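Local coordinates for immune protein (Enterobacter cloacae, PDB 6D7Y), which probably neutralises the toxic C-terminal tip of a CdiA contact-dependent growth inhibition protein by binding it as the cognate immunity protein, at residues F5-G11 with F128-G134; F56-D62 with L88-V94; L63-M69 with V83-K89. One frame throughout, in Å; residues are numbered along the deposited sequence. Where two conformers were deposited one is given.

Interaction 1 of 3, residues F5-G11 with F128-G134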
loop_
_atom_site.group_PDB
_atom_site.type_symbol
_atom_site.label_atom_id
_atom_site.label_comp_id
_atom_site.label_asym_id
_atom_site.label_seq_id
_atom_site.Cartn_x
_atom_site.Cartn_y
_atom_site.Cartn_z
ATOM N N PHE B 5 1.218 -10.959 -4.096
ATOM C CA PHE B 5 1.047 -9.839 -5.021
ATOM C C PHE B 5 1.142 -8.532 -4.268
ATOM O O PHE B 5 1.038 -8.498 -3.044
ATOM C CB PHE B 5 -0.273 -9.927 -5.771
ATOM C CG PHE B 5 -0.373 -11.122 -6.681
ATOM C CD1 PHE B 5 0.086 -11.070 -7.979
ATOM C CD2 PHE B 5 -0.884 -12.315 -6.211
ATOM C CE1 PHE B 5 0.048 -12.179 -8.816
ATOM C CE2 PHE B 5 -0.948 -13.422 -7.051
ATOM C CZ PHE B 5 -0.490 -13.362 -8.347
ATOM N N GLU B 6 1.382 -7.437 -4.984
ATOM C CA GLU B 6 1.419 -6.181 -4.299
ATOM C C GLU B 6 1.085 -5.006 -5.211
ATOM O O GLU B 6 1.212 -5.095 -6.424
ATOM C CB GLU B 6 2.763 -5.932 -3.575
ATOM C CG GLU B 6 3.899 -5.495 -4.435
ATOM C CD GLU B 6 5.234 -5.284 -3.693
ATOM O OE1 GLU B 6 5.285 -5.014 -2.464
ATOM O OE2 GLU B 6 6.260 -5.379 -4.385
ATOM N N VAL B 7 0.575 -3.954 -4.591
ATOM C CA VAL B 7 0.307 -2.691 -5.277
ATOM C C VAL B 7 1.086 -1.647 -4.496
ATOM O O VAL B 7 1.211 -1.727 -3.269
ATOM C CB VAL B 7 -1.184 -2.322 -5.427
ATOM C CG1 VAL B 7 -1.912 -3.365 -6.256
ATOM C CG2 VAL B 7 -1.855 -2.118 -4.080
ATOM N N ILE B 8 1.599 -0.648 -5.217
ATOM C CA ILE B 8 2.426 0.373 -4.627
ATOM C C ILE B 8 2.028 1.788 -5.037
ATOM O O ILE B 8 1.757 2.036 -6.228
ATOM C CB ILE B 8 3.895 0.240 -5.150
ATOM C CG1 ILE B 8 4.500 -1.155 -4.899
ATOM C CG2 ILE B 8 4.800 1.304 -4.538
ATOM C CD1 ILE B 8 4.754 -1.495 -3.487
ATOM N N PHE B 9 1.977 2.685 -4.044
ATOM C CA PHE B 9 1.794 4.132 -4.282
ATOM C C PHE B 9 3.246 4.619 -4.148
ATOM O O PHE B 9 3.794 4.652 -3.041
ATOM C CB PHE B 9 0.947 4.808 -3.218
ATOM C CG PHE B 9 -0.480 4.328 -3.122
ATOM C CD1 PHE B 9 -0.819 3.289 -2.263
ATOM C CD2 PHE B 9 -1.501 4.968 -3.824
ATOM C CE1 PHE B 9 -2.139 2.878 -2.133
ATOM C CE2 PHE B 9 -2.824 4.557 -3.703
ATOM C CZ PHE B 9 -3.141 3.510 -2.846
ATOM N N GLU B 10 3.884 4.976 -5.266
ATOM C CA GLU B 10 5.291 5.379 -5.253
ATOM C C GLU B 10 5.453 6.891 -5.219
ATOM O O GLU B 10 4.806 7.585 -5.987
ATOM C CB GLU B 10 5.988 4.867 -6.492
ATOM C CG GLU B 10 7.490 5.095 -6.486
ATOM C CD GLU B 10 8.142 4.675 -7.781
ATOM O OE1 GLU B 10 7.615 5.035 -8.836
ATOM O OE2 GLU B 10 9.194 4.002 -7.740
ATOM N N GLY B 11 6.334 7.373 -4.339
ATOM C CA GLY B 11 6.607 8.813 -4.207
ATOM C C GLY B 11 5.394 9.595 -3.747
ATOM O O GLY B 11 4.929 10.500 -4.422
ATOM N N PHE B 128 0.544 11.154 -5.524
ATOM C CA PHE B 128 1.664 10.210 -5.544
ATOM C C PHE B 128 2.198 10.172 -6.979
ATOM O O PHE B 128 1.421 10.308 -7.925
ATOM C CB PHE B 128 1.272 8.836 -4.981
ATOM C CG PHE B 128 -0.128 8.399 -5.315
ATOM C CD1 PHE B 128 -0.427 7.794 -6.538
ATOM C CD2 PHE B 128 -1.149 8.547 -4.375
ATOM C CE1 PHE B 128 -1.721 7.361 -6.819
ATOM C CE2 PHE B 128 -2.441 8.134 -4.655
ATOM C CZ PHE B 128 -2.729 7.529 -5.873
ATOM N N GLU B 129 3.513 10.022 -7.144
ATOM C CA GLU B 129 4.141 10.047 -8.492
ATOM C C GLU B 129 3.698 8.926 -9.445
ATOM O O GLU B 129 3.443 9.171 -10.616
ATOM C CB GLU B 129 5.671 10.062 -8.381
ATOM C CG GLU B 129 6.217 11.285 -7.656
ATOM C CD GLU B 129 7.743 11.354 -7.645
ATOM O OE1 GLU B 129 8.281 12.306 -7.038
ATOM O OE2 GLU B 129 8.406 10.467 -8.241
ATOM N N ASN B 130 3.632 7.693 -8.951
ATOM C CA ASN B 130 3.207 6.572 -9.774
ATOM C C ASN B 130 2.490 5.573 -8.904
ATOM O O ASN B 130 2.636 5.606 -7.685
ATOM C CB ASN B 130 4.413 5.832 -10.362
ATOM C CG ASN B 130 5.171 6.639 -11.373
ATOM O OD1 ASN B 130 4.631 7.045 -12.400
ATOM N ND2 ASN B 130 6.451 6.826 -11.118
ATOM N N PHE B 131 1.695 4.733 -9.549
ATOM C CA PHE B 131 0.999 3.625 -8.866
ATOM C C PHE B 131 1.111 2.418 -9.797
ATOM O O PHE B 131 1.051 2.562 -11.022
ATOM C CB PHE B 131 -0.427 3.988 -8.445
ATOM C CG PHE B 131 -1.329 4.446 -9.551
ATOM C CD1 PHE B 131 -1.292 5.768 -9.998
ATOM C CD2 PHE B 131 -2.284 3.603 -10.097
ATOM C CE1 PHE B 131 -2.150 6.205 -10.999
ATOM C CE2 PHE B 131 -3.140 4.040 -11.100
ATOM C CZ PHE B 131 -3.070 5.341 -11.555
ATOM N N TYR B 132 1.301 1.223 -9.245
ATOM C CA TYR B 132 1.469 0.042 -10.082
ATOM C C TYR B 132 1.219 -1.163 -9.251
ATOM O O TYR B 132 1.176 -1.053 -8.027
ATOM C CB TYR B 132 2.854 -0.025 -10.766
ATOM C CG TYR B 132 4.062 0.251 -9.887
ATOM C CD1 TYR B 132 4.673 -0.761 -9.169
ATOM C CD2 TYR B 132 4.595 1.535 -9.781
ATOM C CE1 TYR B 132 5.781 -0.517 -8.380
ATOM C CE2 TYR B 132 5.714 1.792 -8.999
ATOM C CZ TYR B 132 6.291 0.760 -8.282
ATOM O OH TYR B 132 7.391 0.979 -7.487
ATOM N N GLY B 133 1.009 -2.284 -9.927
ATOM C CA GLY B 133 0.711 -3.533 -9.242
ATOM C C GLY B 133 1.227 -4.717 -10.017
ATOM O O GLY B 133 1.232 -4.728 -11.245
ATOM N N GLY B 134 1.625 -5.754 -9.284
ATOM C CA GLY B 134 2.159 -6.923 -9.926
ATOM C C GLY B 134 2.488 -8.043 -8.972
ATOM O O GLY B 134 2.216 -7.950 -7.758
#
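Backbone hydrogen bonds pair Glu6 with Gly134, Ile8 with Tyr132 and Glu10 with Asn130, two to each pair. The strand directions differ by 173°, evidence of a regular antiparallel pairing. Glu10 N to Asn130 O is the shortest of these bonds at 2.8 Å. Tyr132 N reaches Ile8 O at 3.2 Å. Where the pairing ends, at Glu10, Glu129 and Asn130 both face that residue, a classic beta bulge, and Glu129 N donates to Gly11 O at 3.1 Å from above the carbonyl plane. Strand 3-10 lies inside the antiparallel sheet, with strand 130-135 on one edge and strand 93-102 on the other. Among the side-chain polar groups, Asn130 ND2 donates to Glu10 OE1 at 3.1 Å, with the acceptor close to the amide plane; Asn130 OD1 turns to Asn148, so both ends of the amide are held. The aromatic contacts occupy both faces. On one, Ile8 CB sits over the Tyr132 ring, 4.2 Å from its centroid, a CH-pi contact; with Tyr132 chi1 at 47° the ring leans across to Ile8. On the face carrying Val7, which packs against helix 105-126, the edge of Phe9 meets the face of Phe128: Phe9 CD2 lies 3.4 Å from Phe128 CE2, with the ring planes 71° apart.

Interaction 2 of 3, residues F56-D62 with L88-V94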
loop_
_atom_site.group_PDB
_atom_site.type_symbol
_atom_site.label_atom_id
_atom_site.label_comp_id
_atom_site.label_asym_id
_atom_site.label_seq_id
_atom_site.Cartn_x
_atom_site.Cartn_y
_atom_site.Cartn_z
ATOM N N PHE B 56 7.504 9.843 12.085
ATOM C CA PHE B 56 8.034 8.993 11.012
ATOM C C PHE B 56 8.794 9.853 9.995
ATOM O O PHE B 56 9.929 9.541 9.639
ATOM C CB PHE B 56 6.887 8.210 10.354
ATOM C CG PHE B 56 7.274 7.477 9.099
ATOM C CD1 PHE B 56 7.921 6.249 9.163
ATOM C CD2 PHE B 56 6.965 8.004 7.854
ATOM C CE1 PHE B 56 8.273 5.565 8.003
ATOM C CE2 PHE B 56 7.313 7.329 6.690
ATOM C CZ PHE B 56 7.971 6.110 6.765
ATOM N N LEU B 57 8.176 10.958 9.579
ATOM C CA LEU B 57 8.777 11.864 8.597
ATOM C C LEU B 57 9.967 12.654 9.120
ATOM O O LEU B 57 10.856 13.002 8.352
ATOM C CB LEU B 57 7.730 12.820 8.044
ATOM C CG LEU B 57 6.613 12.133 7.267
ATOM C CD1 LEU B 57 5.519 13.130 6.943
ATOM C CD2 LEU B 57 7.133 11.437 6.007
ATOM N N GLY B 58 9.983 12.937 10.416
ATOM C CA GLY B 58 11.083 13.691 11.014
ATOM C C GLY B 58 12.276 12.835 11.398
ATOM O O GLY B 58 13.304 13.369 11.805
ATOM N N PHE B 59 12.155 11.513 11.259
ATOM C CA PHE B 59 13.245 10.614 11.642
ATOM C C PHE B 59 14.492 10.815 10.785
ATOM O O PHE B 59 14.419 10.819 9.558
ATOM C CB PHE B 59 12.794 9.149 11.578
ATOM C CG PHE B 59 13.785 8.183 12.173
ATOM C CD1 PHE B 59 13.826 7.973 13.556
ATOM C CD2 PHE B 59 14.663 7.471 11.367
ATOM C CE1 PHE B 59 14.733 7.080 14.114
ATOM C CE2 PHE B 59 15.569 6.576 11.919
ATOM C CZ PHE B 59 15.605 6.382 13.294
ATOM N N ASN B 60 15.633 10.960 11.451
ATOM C CA ASN B 60 16.909 11.164 10.780
ATOM C C ASN B 60 17.424 9.824 10.226
ATOM O O ASN B 60 18.080 9.060 10.940
ATOM C CB ASN B 60 17.909 11.781 11.774
ATOM C CG ASN B 60 19.235 12.153 11.136
ATOM O OD1 ASN B 60 19.315 12.409 9.936
ATOM N ND2 ASN B 60 20.281 12.218 11.949
ATOM N N GLY B 61 17.089 9.539 8.960
ATOM C CA GLY B 61 17.508 8.298 8.277
ATOM C C GLY B 61 16.350 7.498 7.677
ATOM O O GLY B 61 15.193 7.839 7.873
ATOM N N ASP B 62 16.677 6.439 6.939
ATOM C CA ASP B 62 15.662 5.570 6.305
ATOM C C ASP B 62 14.884 4.831 7.387
ATOM O O ASP B 62 15.475 4.369 8.373
ATOM C CB ASP B 62 16.321 4.571 5.371
ATOM C CG ASP B 62 17.108 5.241 4.269
ATOM O OD1 ASP B 62 16.911 6.442 4.049
ATOM O OD2 ASP B 62 17.920 4.557 3.622
ATOM N N LEU B 88 7.409 3.255 3.825
ATOM C CA LEU B 88 8.851 3.366 3.909
ATOM C C LEU B 88 9.364 4.689 3.423
ATOM O O LEU B 88 8.863 5.201 2.443
ATOM C CB LEU B 88 9.509 2.223 3.119
ATOM C CG LEU B 88 9.183 1.947 1.653
ATOM C CD1 LEU B 88 9.870 2.882 0.691
ATOM C CD2 LEU B 88 9.643 0.548 1.271
ATOM N N LYS B 89 10.344 5.247 4.128
ATOM C CA LYS B 89 10.938 6.502 3.677
ATOM C C LYS B 89 12.406 6.178 3.385
ATOM O O LYS B 89 13.072 5.495 4.166
ATOM C CB LYS B 89 10.755 7.690 4.656
ATOM C CG LYS B 89 11.866 7.943 5.657
ATOM C CD LYS B 89 11.796 9.368 6.192
ATOM C CE LYS B 89 13.084 9.732 6.904
ATOM N NZ LYS B 89 13.187 11.187 7.159
ATOM N N TYR B 90 12.875 6.660 2.238
ATOM C CA TYR B 90 14.232 6.432 1.743
ATOM C C TYR B 90 14.710 7.733 1.103
ATOM O O TYR B 90 13.940 8.691 1.014
ATOM C CB TYR B 90 14.242 5.286 0.713
ATOM C CG TYR B 90 13.271 5.488 -0.417
ATOM C CD1 TYR B 90 11.927 5.237 -0.228
ATOM C CD2 TYR B 90 13.693 5.908 -1.693
ATOM C CE1 TYR B 90 11.002 5.418 -1.243
ATOM C CE2 TYR B 90 12.775 6.091 -2.729
ATOM C CZ TYR B 90 11.420 5.850 -2.485
ATOM O OH TYR B 90 10.453 6.015 -3.459
ATOM N N GLU B 91 15.958 7.751 0.628
ATOM C CA GLU B 91 16.548 8.971 0.031
ATOM C C GLU B 91 15.663 9.639 -1.037
ATOM O O GLU B 91 15.584 10.867 -1.102
ATOM C CB GLU B 91 17.948 8.683 -0.538
ATOM C CG GLU B 91 18.705 9.927 -1.016
ATOM C CD GLU B 91 20.121 9.630 -1.489
ATOM O OE1 GLU B 91 20.530 8.446 -1.476
ATOM O OE2 GLU B 91 20.823 10.586 -1.880
ATOM N N GLY B 92 15.028 8.836 -1.879
ATOM C CA GLY B 92 14.150 9.372 -2.923
ATOM C C GLY B 92 12.741 9.800 -2.522
ATOM O O GLY B 92 12.052 10.432 -3.320
ATOM N N GLY B 93 12.294 9.455 -1.311
ATOM C CA GLY B 93 10.950 9.838 -0.870
ATOM C C GLY B 93 10.245 8.804 -0.007
ATOM O O GLY B 93 10.888 8.102 0.772
ATOM N N VAL B 94 8.925 8.695 -0.181
ATOM C CA VAL B 94 8.084 7.783 0.588
ATOM C C VAL B 94 7.149 6.950 -0.308
ATOM O O VAL B 94 6.544 7.468 -1.243
ATOM C CB VAL B 94 7.226 8.566 1.604
ATOM C CG1 VAL B 94 6.269 7.639 2.356
ATOM C CG2 VAL B 94 8.120 9.311 2.585
HETATM O O HOH W 1 17.839 5.759 0.740
#
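Lys89 NZ is gripped by two main-chain carbonyls, Phe59 O at 2.7 Å and Leu57 O at 3.2 Å. The first is approached in its carbonyl plane; the second is met from above, 51° out of plane. Both acceptors belong to the C-terminal end of helix 50-58 and the loop after it, where the helix dipole would probably favour a positive charge, so the lysine fastens this end to the beta hairpin of strands 78-90 and 93-102. The hairpin closes through a type I turn from Tyr90 to Gly93, with backbone bonds running both ways between those two residues. Beyond CG the lysine chain is extended, which carries its amine across to the loop, while Lys89 CE passes 3.0 Å from Gly61 O. Its root is packed by Phe56, whose CZ lies 3.8 Å from Lys89 CB, the two side chains running antiparallel alongside one another. Phe56 CG stands opposite the backbone N (chi1 171°), swinging the ring toward the strand. Leu57 CD2 touches Val94 CG2 at 4.1 Å, their side chains roughly perpendicular, and Leu17 of helix 17-25 touches both residues. At the turn, a water donates to Asp62 OD2 and accepts from Glu91 N at 2.7 Å.

Interaction 3 of 3, residues L63-M69 with V83-K89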
loop_
_atom_site.group_PDB
_atom_site.type_symbol
_atom_site.label_atom_id
_atom_site.label_comp_id
_atom_site.label_asym_id
_atom_site.label_seq_id
_atom_site.Cartn_x
_atom_site.Cartn_y
_atom_site.Cartn_z
ATOM N N LEU B 63 13.571 4.719 7.200
ATOM C CA LEU B 63 12.695 4.111 8.197
ATOM C C LEU B 63 11.523 3.393 7.550
ATOM O O LEU B 63 11.006 3.819 6.539
ATOM C CB LEU B 63 12.154 5.229 9.106
ATOM C CG LEU B 63 11.170 4.963 10.247
ATOM C CD1 LEU B 63 11.757 4.012 11.277
ATOM C CD2 LEU B 63 10.802 6.287 10.922
ATOM N N TYR B 64 11.099 2.306 8.180
ATOM C CA TYR B 64 9.970 1.517 7.729
ATOM C C TYR B 64 9.074 1.181 8.879
ATOM O O TYR B 64 9.538 1.039 9.993
ATOM C CB TYR B 64 10.465 0.162 7.176
ATOM C CG TYR B 64 9.419 -0.964 7.174
ATOM C CD1 TYR B 64 8.526 -1.105 6.120
ATOM C CD2 TYR B 64 9.341 -1.883 8.222
ATOM C CE1 TYR B 64 7.574 -2.114 6.113
ATOM C CE2 TYR B 64 8.388 -2.907 8.223
ATOM C CZ TYR B 64 7.511 -3.015 7.161
ATOM O OH TYR B 64 6.565 -4.009 7.108
ATOM N N PHE B 65 7.787 1.083 8.590
ATOM C CA PHE B 65 6.849 0.515 9.543
ATOM C C PHE B 65 5.792 -0.199 8.723
ATOM O O PHE B 65 5.533 0.147 7.568
ATOM C CB PHE B 65 6.278 1.506 10.572
ATOM C CG PHE B 65 5.291 2.497 10.029
ATOM C CD1 PHE B 65 3.933 2.227 10.066
ATOM C CD2 PHE B 65 5.711 3.725 9.565
ATOM C CE1 PHE B 65 3.013 3.150 9.612
ATOM C CE2 PHE B 65 4.801 4.656 9.090
ATOM C CZ PHE B 65 3.446 4.365 9.112
ATOM N N GLY B 66 5.233 -1.243 9.304
ATOM C CA GLY B 66 4.219 -2.010 8.638
ATOM C C GLY B 66 3.126 -2.349 9.605
ATOM O O GLY B 66 3.303 -2.272 10.832
ATOM N N VAL B 67 1.991 -2.720 9.046
ATOM C CA VAL B 67 0.838 -3.058 9.831
ATOM C C VAL B 67 -0.001 -4.048 9.055
ATOM O O VAL B 67 -0.078 -3.975 7.830
ATOM C CB VAL B 67 0.032 -1.776 10.194
ATOM C CG1 VAL B 67 -0.398 -1.019 8.966
ATOM C CG2 VAL B 67 -1.177 -2.097 11.038
ATOM N N SER B 68 -0.576 -5.017 9.759
ATOM C CA SER B 68 -1.459 -5.974 9.126
ATOM C C SER B 68 -2.854 -5.384 9.162
ATOM O O SER B 68 -3.260 -4.767 10.158
ATOM C CB SER B 68 -1.419 -7.344 9.819
ATOM O OG SER B 68 -0.149 -7.934 9.644
HETATM N N MSE B 69 -3.585 -5.590 8.084
HETATM C CA MSE B 69 -4.919 -5.064 7.943
HETATM C C MSE B 69 -5.787 -6.241 7.660
HETATM O O MSE B 69 -5.383 -7.137 6.930
HETATM C CB MSE B 69 -4.843 -4.061 6.776
HETATM C CG MSE B 69 -6.170 -3.421 6.408
HETATM SE SE MSE B 69 -5.971 -1.806 5.255
HETATM C CE MSE B 69 -4.943 -0.733 6.553
ATOM N N VAL B 83 -4.026 -8.125 4.524
ATOM C CA VAL B 83 -3.065 -7.343 3.742
ATOM C C VAL B 83 -1.977 -6.787 4.654
ATOM O O VAL B 83 -2.254 -6.411 5.828
ATOM C CB VAL B 83 -3.791 -6.166 3.067
ATOM C CG1 VAL B 83 -2.815 -5.236 2.340
ATOM C CG2 VAL B 83 -4.870 -6.686 2.135
ATOM N N LEU B 84 -0.743 -6.789 4.152
ATOM C CA LEU B 84 0.390 -6.197 4.860
ATOM C C LEU B 84 0.591 -4.802 4.248
ATOM O O LEU B 84 0.862 -4.718 3.081
ATOM C CB LEU B 84 1.665 -7.008 4.642
ATOM C CG LEU B 84 2.977 -6.443 5.220
ATOM C CD1 LEU B 84 2.922 -6.276 6.731
ATOM C CD2 LEU B 84 4.161 -7.319 4.823
ATOM N N LEU B 85 0.436 -3.752 5.050
ATOM C CA LEU B 85 0.618 -2.375 4.606
ATOM C C LEU B 85 2.024 -1.997 4.977
ATOM O O LEU B 85 2.417 -2.154 6.155
ATOM C CB LEU B 85 -0.345 -1.468 5.332
ATOM C CG LEU B 85 -0.281 0.030 5.042
ATOM C CD1 LEU B 85 -0.706 0.284 3.623
ATOM C CD2 LEU B 85 -1.171 0.770 6.023
ATOM N N ARG B 86 2.782 -1.471 4.007
ATOM C CA ARG B 86 4.167 -1.094 4.230
ATOM C C ARG B 86 4.330 0.395 3.931
ATOM O O ARG B 86 3.839 0.865 2.912
ATOM C CB ARG B 86 5.080 -1.876 3.290
ATOM C CG ARG B 86 4.957 -3.368 3.429
ATOM C CD ARG B 86 5.880 -4.161 2.516
ATOM N NE ARG B 86 7.284 -4.203 2.952
ATOM C CZ ARG B 86 8.345 -3.676 2.326
ATOM N NH1 ARG B 86 8.262 -3.049 1.154
ATOM N NH2 ARG B 86 9.544 -3.825 2.880
ATOM N N VAL B 87 4.992 1.112 4.833
ATOM C CA VAL B 87 5.242 2.534 4.651
ATOM C C VAL B 87 6.734 2.683 4.819
ATOM O O VAL B 87 7.283 2.301 5.847
ATOM C CB VAL B 87 4.485 3.374 5.677
ATOM C CG1 VAL B 87 4.655 4.860 5.355
ATOM C CG2 VAL B 87 3.012 2.984 5.708
ATOM N N LEU B 88 7.409 3.255 3.825
ATOM C CA LEU B 88 8.851 3.366 3.909
ATOM C C LEU B 88 9.364 4.689 3.423
ATOM O O LEU B 88 8.863 5.201 2.443
ATOM C CB LEU B 88 9.509 2.223 3.119
ATOM C CG LEU B 88 9.183 1.947 1.653
ATOM C CD1 LEU B 88 9.870 2.882 0.691
ATOM C CD2 LEU B 88 9.643 0.548 1.271
ATOM N N LYS B 89 10.344 5.247 4.128
ATOM C CA LYS B 89 10.938 6.502 3.677
ATOM C C LYS B 89 12.406 6.178 3.385
ATOM O O LYS B 89 13.072 5.495 4.166
ATOM C CB LYS B 89 10.755 7.690 4.656
ATOM C CG LYS B 89 11.866 7.943 5.657
ATOM C CD LYS B 89 11.796 9.368 6.192
ATOM C CE LYS B 89 13.084 9.732 6.904
ATOM N NZ LYS B 89 13.187 11.187 7.159
HETATM O O HOH W 2 7.359 -5.673 5.147
#
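Strands 63-69 and 83-89 run antiparallel at 159°, their axes approaching to 4.7 Å, and eight backbone hydrogen bonds join the pairs Leu63-Lys89, Phe65-Val87, Val67-Leu85 and Met69-Val83. The side chains of these four pairs share one face. There Val87 CB lies over the Phe65 ring, 3.9 Å from its centroid, a CH-pi contact; with chi1 at 72° the Phe65 ring leans over toward the partner strand, where Val87 meets its face. Val67 CG1 meets Leu85 CD2 at 3.5 Å, the side chains running alongside. On the other face Tyr64 lies roughly perpendicular to Arg86. Tyr64 CE1, at the ring edge, is 3.8 Å from Arg86 CB, while Tyr64 CD1 lies over one face of the guanidinium, the two planes 34° apart. A water joins their polar ends: it accepts from Arg86 NE at 2.6 Å and is also hydrogen-bonded to Tyr64 OH. This is the beta hairpin of strands 63-75 and 78-90. Strand 30-36 bonds to its first arm and strand 93-102 to its second, while Phe56 of helix 50-58 packs against Leu63 and Val87.

From the N terminus, strand 3-10 comes first, and interaction 1 joins it to strand 130-135, closing a loop of 116 residues that encloses the other two contacts. Helix 50-58 then leads into interaction 2, which spans 25 residues to reach the hairpin turn after strand 78-90. Within that span interaction 3 pairs 63-69 with 83-89, 13 residues apart, so the contacts nest without crossing. Interactions 2 and 3 share Leu88 and Lys89 and touch directly, with Phe56 CD1 3.4 Å from Phe65 CD2. Interaction 1 lies about 17 Å and 14 Å, centre to centre, from interactions 2 and 3; strand 93-102, whose first residues belong to interaction 2, separates interaction 3 from interaction 1 in the sheet.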